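Local coordinates for protein Afp2 (Serratia entomophila, PDB 6RBN) that probably forms part of the contractile sheath around the inner tube of the anti-feeding prophage, a phage-tail-like injection system, at residues F310-K315 against I330-L335; T27-F32 against G79-L84; I100-A105 against F127-G132. One frame throughout, in Å; residues are numbered along the deposited sequence.

Contact 1. Residues F310-K315 against I330-L335; sequences FVQVGK and IIKIGL
Phe-310 holds CG between its backbone N and carbonyl carbon (chi1 67°), and this folds the ring across the strand pair onto Gly-334. The pair is a two-stranded antiparallel ladder in the sheath C-terminal domain, with strand axes 174° apart. Gly-334 CA lies 4.0 Å from the centroid of the Phe-310 ring, a CH-pi contact over one face, and the glycine backbone N sits above the ring centre. The ring thus covers the Gly-334 backbone directly, with no side chain between the two.

Phe-310 and Gly-334 form a hydrogen-bonded pair. The N of Phe-310 reaches O of Gly-334 at 2.9 Å, and Gly-334 N returns to Phe-310 O at 3.1 Å. Two residues on, Lys-332 N meets Gln-312 O at 3.3 Å, while the reciprocal bond from Gln-312 N to Lys-332 O is weak. Gln-312 and Lys-332 share the Phe-310 face, and their aliphatic parts meet obliquely. Between the two hydrogen-bonded pairs, the non-hydrogen-bonded pair Val-311 and Ile-333 faces the other way with side chains alongside each other; Val-311 also rests on Val-287 of helix 277-295.

Two chains of Afp3 pack against this ladder. Ile-330, Ile-333 and Gly-334 pair in parallel with a strand of one Afp3 chain, so the sheet continues across the interface, consistent with the interlaced strands that link sheath subunits in contractile systems. A second Afp3 chain takes the Lys-332 ammonium through the backbone O of its Ser-17. Further along, Val-313 CG2, anti to its backbone N, touches Ile-331 CD1 at 3.7 Å.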
ATOM      1  N   PHE C 310     -13.233 -66.510 -16.242  1.00 63.52           N
ATOM      2  CA  PHE C 310     -12.703 -65.666 -15.181  1.00 63.52           C
ATOM      3  C   PHE C 310     -11.186 -65.730 -15.222  1.00 63.52           C
ATOM      4  O   PHE C 310     -10.602 -66.765 -15.544  1.00 63.52           O
ATOM      5  CB  PHE C 310     -13.224 -66.055 -13.780  1.00 63.52           C
ATOM      6  CG  PHE C 310     -12.757 -67.400 -13.283  1.00 63.52           C
ATOM      7  CD1 PHE C 310     -13.477 -68.541 -13.573  1.00 63.52           C
ATOM      8  CD2 PHE C 310     -11.632 -67.515 -12.474  1.00 63.52           C
ATOM      9  CE1 PHE C 310     -13.068 -69.771 -13.106  1.00 63.52           C
ATOM     10  CE2 PHE C 310     -11.212 -68.741 -12.017  1.00 63.52           C
ATOM     11  CZ  PHE C 310     -11.933 -69.869 -12.330  1.00 63.52           C
ATOM     12  N   VAL C 311     -10.554 -64.605 -14.903  1.00 63.32           N
ATOM     13  CA  VAL C 311      -9.106 -64.501 -14.776  1.00 63.32           C
ATOM     14  C   VAL C 311      -8.821 -63.813 -13.452  1.00 63.32           C
ATOM     15  O   VAL C 311      -9.426 -62.779 -13.153  1.00 63.32           O
ATOM     16  CB  VAL C 311      -8.479 -63.705 -15.938  1.00 63.32           C
ATOM     17  CG1 VAL C 311      -6.987 -63.549 -15.739  1.00 63.32           C
ATOM     18  CG2 VAL C 311      -8.752 -64.373 -17.264  1.00 63.32           C
ATOM     19  N   GLN C 312      -7.921 -64.380 -12.652  1.00 66.75           N
ATOM     20  CA  GLN C 312      -7.577 -63.754 -11.386  1.00 66.75           C
ATOM     21  C   GLN C 312      -6.120 -63.993 -11.017  1.00 66.75           C
ATOM     22  O   GLN C 312      -5.565 -65.065 -11.272  1.00 66.75           O
ATOM     23  CB  GLN C 312      -8.513 -64.234 -10.274  1.00 66.75           C
ATOM     24  CG  GLN C 312      -8.544 -65.715 -10.051  1.00 66.75           C
ATOM     25  CD  GLN C 312      -9.615 -66.106  -9.066  1.00 66.75           C
ATOM     26  OE1 GLN C 312     -10.273 -65.247  -8.483  1.00 66.75           O
ATOM     27  NE2 GLN C 312      -9.818 -67.399  -8.897  1.00 66.75           N
ATOM     28  N   VAL C 313      -5.513 -62.969 -10.423  1.00 69.99           N
ATOM     29  CA  VAL C 313      -4.120 -62.974  -9.992  1.00 69.99           C
ATOM     30  C   VAL C 313      -3.966 -61.960  -8.861  1.00 69.99           C
ATOM     31  O   VAL C 313      -4.542 -60.866  -8.909  1.00 69.99           O
ATOM     32  CB  VAL C 313      -3.174 -62.702 -11.184  1.00 69.99           C
ATOM     33  CG1 VAL C 313      -3.549 -61.432 -11.922  1.00 69.99           C
ATOM     34  CG2 VAL C 313      -1.731 -62.624 -10.730  1.00 69.99           C
ATOM     35  N   GLY C 314      -3.243 -62.329  -7.808  1.00 74.60           N
ATOM     36  CA  GLY C 314      -3.104 -61.434  -6.677  1.00 74.60           C
ATOM     37  C   GLY C 314      -1.891 -61.786  -5.848  1.00 74.60           C
ATOM     38  O   GLY C 314      -1.173 -62.747  -6.129  1.00 74.60           O
ATOM     39  N   LYS C 315      -1.667 -60.980  -4.809  1.00 80.90           N
ATOM     40  CA  LYS C 315      -0.506 -61.180  -3.954  1.00 80.90           C
ATOM     41  C   LYS C 315      -0.804 -62.193  -2.852  1.00 80.90           C
ATOM     42  O   LYS C 315       0.118 -62.763  -2.263  1.00 80.90           O
ATOM     43  CB  LYS C 315      -0.053 -59.836  -3.375  1.00 80.90           C
ATOM     44  CG  LYS C 315       1.333 -59.821  -2.727  1.00 80.90           C
ATOM     45  CD  LYS C 315       1.253 -59.863  -1.213  1.00 80.90           C
ATOM     46  CE  LYS C 315       2.631 -59.856  -0.597  1.00 80.90           C
ATOM     47  NZ  LYS C 315       3.335 -58.580  -0.880  1.00 80.90           N
ATOM     48  N   ILE C 330       1.809 -66.498 -10.850  1.00 67.87           N
ATOM     49  CA  ILE C 330       0.787 -67.526 -10.964  1.00 67.87           C
ATOM     50  C   ILE C 330      -0.538 -66.866 -11.299  1.00 67.87           C
ATOM     51  O   ILE C 330      -1.080 -66.084 -10.512  1.00 67.87           O
ATOM     52  CB  ILE C 330       0.687 -68.369  -9.691  1.00 67.87           C
ATOM     53  CG1 ILE C 330       1.978 -69.151  -9.496  1.00 67.87           C
ATOM     54  CG2 ILE C 330      -0.477 -69.317  -9.789  1.00 67.87           C
ATOM     55  CD1 ILE C 330       2.040 -69.885  -8.208  1.00 67.87           C
ATOM     56  N   ILE C 331      -1.049 -67.181 -12.477  1.00 65.97           N
ATOM     57  CA  ILE C 331      -2.393 -66.816 -12.883  1.00 65.97           C
ATOM     58  C   ILE C 331      -3.254 -68.051 -12.656  1.00 65.97           C
ATOM     59  O   ILE C 331      -2.738 -69.156 -12.490  1.00 65.97           O
ATOM     60  CB  ILE C 331      -2.414 -66.377 -14.364  1.00 65.97           C
ATOM     61  CG1 ILE C 331      -1.183 -65.539 -14.708  1.00 65.97           C
ATOM     62  CG2 ILE C 331      -3.630 -65.519 -14.686  1.00 65.97           C
ATOM     63  CD1 ILE C 331      -1.076 -64.220 -13.997  1.00 65.97           C
ATOM     64  N   LYS C 332      -4.572 -67.883 -12.609  1.00 64.48           N
ATOM     65  CA  LYS C 332      -5.447 -69.025 -12.831  1.00 64.48           C
ATOM     66  C   LYS C 332      -6.676 -68.584 -13.605  1.00 64.48           C
ATOM     67  O   LYS C 332      -7.306 -67.574 -13.281  1.00 64.48           O
ATOM     68  CB  LYS C 332      -5.824 -69.750 -11.531  1.00 64.48           C
ATOM     69  CG  LYS C 332      -6.560 -68.993 -10.472  1.00 64.48           C
ATOM     70  CD  LYS C 332      -6.871 -69.961  -9.352  1.00 64.48           C
ATOM     71  CE  LYS C 332      -5.600 -70.402  -8.650  1.00 64.48           C
ATOM     72  NZ  LYS C 332      -5.875 -71.289  -7.489  1.00 64.48           N
ATOM     73  N   ILE C 333      -6.976 -69.335 -14.659  1.00 63.16           N
ATOM     74  CA  ILE C 333      -7.965 -68.980 -15.666  1.00 63.16           C
ATOM     75  C   ILE C 333      -8.939 -70.140 -15.776  1.00 63.16           C
ATOM     76  O   ILE C 333      -8.518 -71.295 -15.873  1.00 63.16           O
ATOM     77  CB  ILE C 333      -7.288 -68.700 -17.021  1.00 63.16           C
ATOM     78  CG1 ILE C 333      -6.290 -67.552 -16.891  1.00 63.16           C
ATOM     79  CG2 ILE C 333      -8.312 -68.374 -18.084  1.00 63.16           C
ATOM     80  CD1 ILE C 333      -5.325 -67.443 -18.019  1.00 63.16           C
ATOM     81  N   GLY C 334     -10.221 -69.847 -15.738  1.00 64.07           N
ATOM     82  CA  GLY C 334     -11.236 -70.860 -15.971  1.00 64.07           C
ATOM     83  C   GLY C 334     -12.188 -70.389 -17.044  1.00 64.07           C
ATOM     84  O   GLY C 334     -12.545 -69.220 -17.090  1.00 64.07           O
ATOM     85  N   LEU C 335     -12.586 -71.313 -17.915  1.00 64.10           N
ATOM     86  CA  LEU C 335     -13.419 -70.949 -19.053  1.00 64.10           C
ATOM     87  C   LEU C 335     -14.216 -72.164 -19.505  1.00 64.10           C
ATOM     88  O   LEU C 335     -13.742 -73.294 -19.403  1.00 64.10           O
ATOM     89  CB  LEU C 335     -12.558 -70.368 -20.183  1.00 64.10           C
ATOM     90  CG  LEU C 335     -11.399 -71.135 -20.820  1.00 64.10           C
ATOM     91  CD1 LEU C 335     -11.820 -71.829 -22.086  1.00 64.10           C
ATOM     92  CD2 LEU C 335     -10.236 -70.204 -21.080  1.00 64.10           C
TER

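Contact 2. Residues T27-F32 against G79-L84; sequences TAVPLF and GGKCYL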
ATOM      1  N   THR C  27      -4.373 -73.143 -36.694  1.00 75.63           N
ATOM      2  CA  THR C  27      -4.476 -74.057 -35.566  1.00 75.63           C
ATOM      3  C   THR C  27      -4.284 -75.513 -35.961  1.00 75.63           C
ATOM      4  O   THR C  27      -4.534 -76.400 -35.140  1.00 75.63           O
ATOM      5  CB  THR C  27      -5.829 -73.890 -34.876  1.00 75.63           C
ATOM      6  OG1 THR C  27      -6.878 -74.177 -35.805  1.00 75.63           O
ATOM      7  CG2 THR C  27      -5.988 -72.473 -34.363  1.00 75.63           C
ATOM      8  N   ALA C  28      -3.848 -75.780 -37.190  1.00 75.10           N
ATOM      9  CA  ALA C  28      -3.633 -77.149 -37.663  1.00 75.10           C
ATOM     10  C   ALA C  28      -2.317 -77.174 -38.434  1.00 75.10           C
ATOM     11  O   ALA C  28      -2.293 -76.957 -39.646  1.00 75.10           O
ATOM     12  CB  ALA C  28      -4.797 -77.622 -38.519  1.00 75.10           C
ATOM     13  N   VAL C  29      -1.228 -77.427 -37.720  1.00 74.14           N
ATOM     14  CA  VAL C  29       0.082 -77.656 -38.311  1.00 74.14           C
ATOM     15  C   VAL C  29       0.534 -79.053 -37.906  1.00 74.14           C
ATOM     16  O   VAL C  29       0.966 -79.274 -36.776  1.00 74.14           O
ATOM     17  CB  VAL C  29       1.101 -76.589 -37.870  1.00 74.14           C
ATOM     18  CG1 VAL C  29       2.469 -76.877 -38.460  1.00 74.14           C
ATOM     19  CG2 VAL C  29       0.632 -75.208 -38.268  1.00 74.14           C
ATOM     20  N   PRO C  30       0.424 -80.028 -38.799  1.00 72.77           N
ATOM     21  CA  PRO C  30       0.579 -81.427 -38.405  1.00 72.77           C
ATOM     22  C   PRO C  30       2.001 -81.943 -38.570  1.00 72.77           C
ATOM     23  O   PRO C  30       2.836 -81.367 -39.267  1.00 72.77           O
ATOM     24  CB  PRO C  30      -0.356 -82.151 -39.378  1.00 72.77           C
ATOM     25  CG  PRO C  30      -0.245 -81.344 -40.594  1.00 72.77           C
ATOM     26  CD  PRO C  30      -0.088 -79.915 -40.171  1.00 72.77           C
ATOM     27  N   LEU C  31       2.251 -83.068 -37.911  1.00 74.22           N
ATOM     28  CA  LEU C  31       3.462 -83.858 -38.086  1.00 74.22           C
ATOM     29  C   LEU C  31       3.030 -85.207 -38.639  1.00 74.22           C
ATOM     30  O   LEU C  31       2.298 -85.948 -37.974  1.00 74.22           O
ATOM     31  CB  LEU C  31       4.219 -84.006 -36.764  1.00 74.22           C
ATOM     32  CG  LEU C  31       5.581 -84.701 -36.696  1.00 74.22           C
ATOM     33  CD1 LEU C  31       6.415 -84.079 -35.617  1.00 74.22           C
ATOM     34  CD2 LEU C  31       5.433 -86.172 -36.380  1.00 74.22           C
ATOM     35  N   PHE C  32       3.477 -85.531 -39.847  1.00 75.33           N
ATOM     36  CA  PHE C  32       3.182 -86.820 -40.460  1.00 75.33           C
ATOM     37  C   PHE C  32       4.338 -87.769 -40.181  1.00 75.33           C
ATOM     38  O   PHE C  32       5.432 -87.601 -40.725  1.00 75.33           O
ATOM     39  CB  PHE C  32       2.946 -86.666 -41.957  1.00 75.33           C
ATOM     40  CG  PHE C  32       1.671 -85.968 -42.296  1.00 75.33           C
ATOM     41  CD1 PHE C  32       0.479 -86.666 -42.341  1.00 75.33           C
ATOM     42  CD2 PHE C  32       1.657 -84.613 -42.555  1.00 75.33           C
ATOM     43  CE1 PHE C  32      -0.698 -86.024 -42.653  1.00 75.33           C
ATOM     44  CE2 PHE C  32       0.483 -83.970 -42.871  1.00 75.33           C
ATOM     45  CZ  PHE C  32      -0.695 -84.675 -42.915  1.00 75.33           C
ATOM     46  N   GLY C  79      -4.540 -76.962 -46.584  1.00 76.99           N
ATOM     47  CA  GLY C  79      -3.347 -77.485 -45.957  1.00 76.99           C
ATOM     48  C   GLY C  79      -2.175 -76.536 -46.042  1.00 76.99           C
ATOM     49  O   GLY C  79      -1.828 -76.062 -47.126  1.00 76.99           O
ATOM     50  N   GLY C  80      -1.535 -76.273 -44.913  1.00 79.89           N
ATOM     51  CA  GLY C  80      -0.422 -75.348 -44.897  1.00 79.89           C
ATOM     52  C   GLY C  80       0.900 -76.060 -44.774  1.00 79.89           C
ATOM     53  O   GLY C  80       1.114 -77.086 -45.424  1.00 79.89           O
ATOM     54  N   LYS C  81       1.797 -75.529 -43.956  1.00 80.65           N
ATOM     55  CA  LYS C  81       3.070 -76.192 -43.766  1.00 80.65           C
ATOM     56  C   LYS C  81       2.893 -77.420 -42.881  1.00 80.65           C
ATOM     57  O   LYS C  81       2.005 -77.479 -42.028  1.00 80.65           O
ATOM     58  CB  LYS C  81       4.104 -75.233 -43.175  1.00 80.65           C
ATOM     59  CG  LYS C  81       3.841 -74.775 -41.763  1.00 80.65           C
ATOM     60  CD  LYS C  81       4.893 -73.773 -41.337  1.00 80.65           C
ATOM     61  CE  LYS C  81       6.242 -74.446 -41.160  1.00 80.65           C
ATOM     62  NZ  LYS C  81       7.275 -73.502 -40.653  1.00 80.65           N
ATOM     63  N   CYS C  82       3.729 -78.420 -43.125  1.00 80.24           N
ATOM     64  CA  CYS C  82       3.617 -79.701 -42.452  1.00 80.24           C
ATOM     65  C   CYS C  82       4.979 -80.368 -42.483  1.00 80.24           C
ATOM     66  O   CYS C  82       5.853 -79.995 -43.269  1.00 80.24           O
ATOM     67  CB  CYS C  82       2.561 -80.583 -43.113  1.00 80.24           C
ATOM     68  SG  CYS C  82       2.958 -80.963 -44.811  1.00 80.24           S
ATOM     69  N   TYR C  83       5.153 -81.356 -41.613  1.00 79.58           N
ATOM     70  CA  TYR C  83       6.458 -81.934 -41.331  1.00 79.58           C
ATOM     71  C   TYR C  83       6.421 -83.435 -41.572  1.00 79.58           C
ATOM     72  O   TYR C  83       5.520 -84.121 -41.079  1.00 79.58           O
ATOM     73  CB  TYR C  83       6.866 -81.654 -39.881  1.00 79.58           C
ATOM     74  CG  TYR C  83       7.103 -80.195 -39.539  1.00 79.58           C
ATOM     75  CD1 TYR C  83       7.452 -79.268 -40.505  1.00 79.58           C
ATOM     76  CD2 TYR C  83       6.936 -79.744 -38.242  1.00 79.58           C
ATOM     77  CE1 TYR C  83       7.646 -77.939 -40.183  1.00 79.58           C
ATOM     78  CE2 TYR C  83       7.131 -78.418 -37.915  1.00 79.58           C
ATOM     79  CZ  TYR C  83       7.486 -77.522 -38.889  1.00 79.58           C
ATOM     80  OH  TYR C  83       7.683 -76.202 -38.570  1.00 79.58           O
ATOM     81  N   LEU C  84       7.388 -83.943 -42.334  1.00 82.95           N
ATOM     82  CA  LEU C  84       7.669 -85.376 -42.380  1.00 82.95           C
ATOM     83  C   LEU C  84       8.802 -85.687 -41.419  1.00 82.95           C
ATOM     84  O   LEU C  84       9.950 -85.301 -41.654  1.00 82.95           O
ATOM     85  CB  LEU C  84       8.034 -85.847 -43.781  1.00 82.95           C
ATOM     86  CG  LEU C  84       6.905 -86.114 -44.755  1.00 82.95           C
ATOM     87  CD1 LEU C  84       7.479 -86.530 -46.094  1.00 82.95           C
ATOM     88  CD2 LEU C  84       6.020 -87.205 -44.182  1.00 82.95           C
TER
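Pro-30 and Phe-32 grip Tyr-83 from one strand, the pattern of a parallel ladder within the mixed sheet of the subunit's alpha/beta core. Tyr-83 N donates to Pro-30 O at 3.3 Å, and Phe-32 N donates to Tyr-83 O at 2.8 Å in a straighter bond. The strand axes diverge by only 22°, in keeping with the parallel register of Leu-31 with Tyr-83 and Phe-32 with Leu-84.

Side chains pack beside this backbone pair on the Phe-32 face. Cys-82 CB touches the rim of the Phe-32 ring, in its plane, 4.0 Å from CE2, and also meets Pro-30 CG at 3.8 Å. Leu-84 reaches across with CD2 against Phe-32 CB at 3.8 Å. Ahead of the ladder, Val-29 carries CG1 anti to its backbone N (chi1 178°), which sets that methyl against Lys-81 O at 3.6 Å.

Helix 66-75 covers the Phe-32 face: Trp-74 meets the Phe-32 ring edge-to-face, and Leu-71 packs on both Phe-32 and Cys-82. Beyond Cys-82 and Leu-84, strand 46-49 adds backbone bonds from the far edge. The run into strand 30-34 is held in part by Thr-101, whose OG1 is hydrogen-bonded to both Val-29 N and Thr-27 O.

Contact 3. Residues I100-A105 against F127-G132; sequences ITLIVA and FGLFDG
Ile-103 binds the chain of residues 127-129 on both sides of Gly-128: its N donates to Phe-127 O at 3.0 Å and its O accepts from Leu-129 N at 2.8 Å, in a parallel ladder whose strand axes lie 17° apart, with Phe-127 N to Thr-101 O and Ala-105 N to Leu-129 O, each 3.0 Å, continuing it.

Leu-102, Val-104, Phe-127 and Leu-129 project to one face. There Leu-129 CD1 is the meeting point, 3.8 Å from Val-104 CG2 and 4.0 Å from Leu-102 CD2. Leu-102 has CG anti to its carbonyl carbon (chi1 -70°), which, with chi2 at 170°, places the same CD2 methyl at the edge of the Phe-127 ring, near its plane. Past the strand, Asp-131 is held by OD1 to Ser-174 OG and by OD2 to Gly-107 N.

The two strands and helix 112-122 form a beta-alpha-beta crossover unit. On the Leu-129 face, helix 173-187 brings Ala-178 onto Val-104 and Leu-129, while Ile-250 of helix 250-267 covers Phe-127; Phe-130 turns instead to Phe-116 of helix 112-122, and strand 30-34 flanks strand 102-105.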
ATOM      1  N   ILE C 100       3.979 -77.194 -34.031  1.00 74.18           N
ATOM      2  CA  ILE C 100       3.214 -78.401 -34.295  1.00 74.18           C
ATOM      3  C   ILE C 100       2.012 -78.451 -33.365  1.00 74.18           C
ATOM      4  O   ILE C 100       2.144 -78.284 -32.148  1.00 74.18           O
ATOM      5  CB  ILE C 100       4.106 -79.635 -34.114  1.00 74.18           C
ATOM      6  CG1 ILE C 100       5.290 -79.539 -35.062  1.00 74.18           C
ATOM      7  CG2 ILE C 100       3.338 -80.906 -34.373  1.00 74.18           C
ATOM      8  CD1 ILE C 100       6.380 -80.491 -34.753  1.00 74.18           C
ATOM      9  N   THR C 101       0.835 -78.682 -33.937  1.00 72.16           N
ATOM     10  CA  THR C 101      -0.392 -78.874 -33.180  1.00 72.16           C
ATOM     11  C   THR C 101      -0.953 -80.280 -33.301  1.00 72.16           C
ATOM     12  O   THR C 101      -1.661 -80.734 -32.402  1.00 72.16           O
ATOM     13  CB  THR C 101      -1.453 -77.868 -33.631  1.00 72.16           C
ATOM     14  OG1 THR C 101      -1.746 -78.074 -35.015  1.00 72.16           O
ATOM     15  CG2 THR C 101      -0.955 -76.454 -33.440  1.00 72.16           C
ATOM     16  N   LEU C 102      -0.654 -80.981 -34.390  1.00 70.84           N
ATOM     17  CA  LEU C 102      -1.161 -82.321 -34.637  1.00 70.84           C
ATOM     18  C   LEU C 102      -0.012 -83.295 -34.844  1.00 70.84           C
ATOM     19  O   LEU C 102       0.986 -82.963 -35.487  1.00 70.84           O
ATOM     20  CB  LEU C 102      -2.069 -82.342 -35.866  1.00 70.84           C
ATOM     21  CG  LEU C 102      -3.426 -81.659 -35.766  1.00 70.84           C
ATOM     22  CD1 LEU C 102      -4.045 -81.568 -37.138  1.00 70.84           C
ATOM     23  CD2 LEU C 102      -4.315 -82.457 -34.841  1.00 70.84           C
ATOM     24  N   ILE C 103      -0.156 -84.497 -34.300  1.00 72.45           N
ATOM     25  CA  ILE C 103       0.727 -85.615 -34.614  1.00 72.45           C
ATOM     26  C   ILE C 103      -0.114 -86.644 -35.352  1.00 72.45           C
ATOM     27  O   ILE C 103      -0.999 -87.277 -34.765  1.00 72.45           O
ATOM     28  CB  ILE C 103       1.382 -86.215 -33.366  1.00 72.45           C
ATOM     29  CG1 ILE C 103       2.324 -85.201 -32.727  1.00 72.45           C
ATOM     30  CG2 ILE C 103       2.142 -87.477 -33.717  1.00 72.45           C
ATOM     31  CD1 ILE C 103       2.879 -85.648 -31.407  1.00 72.45           C
ATOM     32  N   VAL C 104       0.155 -86.808 -36.637  1.00 73.82           N
ATOM     33  CA  VAL C 104      -0.656 -87.637 -37.514  1.00 73.82           C
ATOM     34  C   VAL C 104       0.138 -88.908 -37.790  1.00 73.82           C
ATOM     35  O   VAL C 104       1.104 -88.897 -38.558  1.00 73.82           O
ATOM     36  CB  VAL C 104      -1.019 -86.903 -38.808  1.00 73.82           C
ATOM     37  CG1 VAL C 104      -1.815 -87.797 -39.715  1.00 73.82           C
ATOM     38  CG2 VAL C 104      -1.796 -85.644 -38.494  1.00 73.82           C
ATOM     39  N   ALA C 105      -0.258 -90.006 -37.151  1.00 78.34           N
ATOM     40  CA  ALA C 105       0.366 -91.306 -37.373  1.00 78.34           C
ATOM     41  C   ALA C 105      -0.093 -91.823 -38.728  1.00 78.34           C
ATOM     42  O   ALA C 105      -1.179 -92.381 -38.867  1.00 78.34           O
ATOM     43  CB  ALA C 105       0.010 -92.275 -36.256  1.00 78.34           C
ATOM     44  N   PHE C 127      -2.173 -82.810 -30.257  1.00 69.60           N
ATOM     45  CA  PHE C 127      -3.293 -83.737 -30.343  1.00 69.60           C
ATOM     46  C   PHE C 127      -2.939 -84.815 -31.354  1.00 69.60           C
ATOM     47  O   PHE C 127      -2.596 -84.506 -32.497  1.00 69.60           O
ATOM     48  CB  PHE C 127      -4.580 -83.021 -30.754  1.00 69.60           C
ATOM     49  CG  PHE C 127      -5.803 -83.878 -30.662  1.00 69.60           C
ATOM     50  CD1 PHE C 127      -6.401 -84.118 -29.438  1.00 69.60           C
ATOM     51  CD2 PHE C 127      -6.353 -84.454 -31.793  1.00 69.60           C
ATOM     52  CE1 PHE C 127      -7.523 -84.906 -29.343  1.00 69.60           C
ATOM     53  CE2 PHE C 127      -7.476 -85.247 -31.703  1.00 69.60           C
ATOM     54  CZ  PHE C 127      -8.058 -85.473 -30.474  1.00 69.60           C
ATOM     55  N   GLY C 128      -3.017 -86.072 -30.933  1.00 71.14           N
ATOM     56  CA  GLY C 128      -2.617 -87.177 -31.780  1.00 71.14           C
ATOM     57  C   GLY C 128      -3.772 -87.775 -32.563  1.00 71.14           C
ATOM     58  O   GLY C 128      -4.902 -87.828 -32.099  1.00 71.14           O
ATOM     59  N   LEU C 129      -3.460 -88.234 -33.772  1.00 72.05           N
ATOM     60  CA  LEU C 129      -4.439 -88.848 -34.666  1.00 72.05           C
ATOM     61  C   LEU C 129      -3.898 -90.225 -35.039  1.00 72.05           C
ATOM     62  O   LEU C 129      -3.002 -90.336 -35.879  1.00 72.05           O
ATOM     63  CB  LEU C 129      -4.671 -87.981 -35.895  1.00 72.05           C
ATOM     64  CG  LEU C 129      -5.234 -86.587 -35.630  1.00 72.05           C
ATOM     65  CD1 LEU C 129      -5.297 -85.786 -36.911  1.00 72.05           C
ATOM     66  CD2 LEU C 129      -6.597 -86.670 -34.982  1.00 72.05           C
ATOM     67  N   PHE C 130      -4.429 -91.266 -34.412  1.00 75.49           N
ATOM     68  CA  PHE C 130      -3.883 -92.610 -34.534  1.00 75.49           C
ATOM     69  C   PHE C 130      -4.622 -93.357 -35.647  1.00 75.49           C
ATOM     70  O   PHE C 130      -5.278 -92.736 -36.483  1.00 75.49           O
ATOM     71  CB  PHE C 130      -3.933 -93.297 -33.171  1.00 75.49           C
ATOM     72  CG  PHE C 130      -3.224 -92.526 -32.104  1.00 75.49           C
ATOM     73  CD1 PHE C 130      -1.853 -92.368 -32.150  1.00 75.49           C
ATOM     74  CD2 PHE C 130      -3.922 -91.975 -31.047  1.00 75.49           C
ATOM     75  CE1 PHE C 130      -1.194 -91.659 -31.176  1.00 75.49           C
ATOM     76  CE2 PHE C 130      -3.265 -91.270 -30.065  1.00 75.49           C
ATOM     77  CZ  PHE C 130      -1.900 -91.112 -30.132  1.00 75.49           C
ATOM     78  N   ASP C 131      -4.472 -94.678 -35.718  1.00 80.71           N
ATOM     79  CA  ASP C 131      -5.071 -95.468 -36.784  1.00 80.71           C
ATOM     80  C   ASP C 131      -5.775 -96.682 -36.210  1.00 80.71           C
ATOM     81  O   ASP C 131      -5.377 -97.215 -35.174  1.00 80.71           O
ATOM     82  CB  ASP C 131      -4.035 -95.958 -37.796  1.00 80.71           C
ATOM     83  CG  ASP C 131      -3.530 -94.865 -38.685  1.00 80.71           C
ATOM     84  OD1 ASP C 131      -4.284 -93.913 -38.946  1.00 80.71           O
ATOM     85  OD2 ASP C 131      -2.378 -94.970 -39.136  1.00 80.71           O
ATOM     86  N   GLY C 132      -6.806 -97.133 -36.912  1.00 81.02           N
ATOM     87  CA  GLY C 132      -7.415 -98.405 -36.619  1.00 81.02           C
ATOM     88  C   GLY C 132      -6.684 -99.515 -37.342  1.00 81.02           C
ATOM     89  O   GLY C 132      -5.730 -99.267 -38.086  1.00 81.02           O
TER

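In the fold
Contacts 2 and 3 are two joints of one six-stranded mixed sheet, their centres about 10 Å apart. Strand order 46-49, 82-86, 30-34, 102-105, 127-129, 156-157 puts 30-34 next to 102-105, and probable hydrogen bonds between Leu-31 and both Leu-102 and Val-104 knit the joints together. Along the chain contact 2 closes before contact 3 opens, and contact 1 comes last, in the C-terminal domain. Its centre lies about 31 Å from that of contact 3 and 32 Å from that of contact 2, with no touch. Contacts 2 and 3 thus lie in the buried core of the subunit, whereas the small peripheral sheet of contact 1 meets neighbouring Afp3 chains.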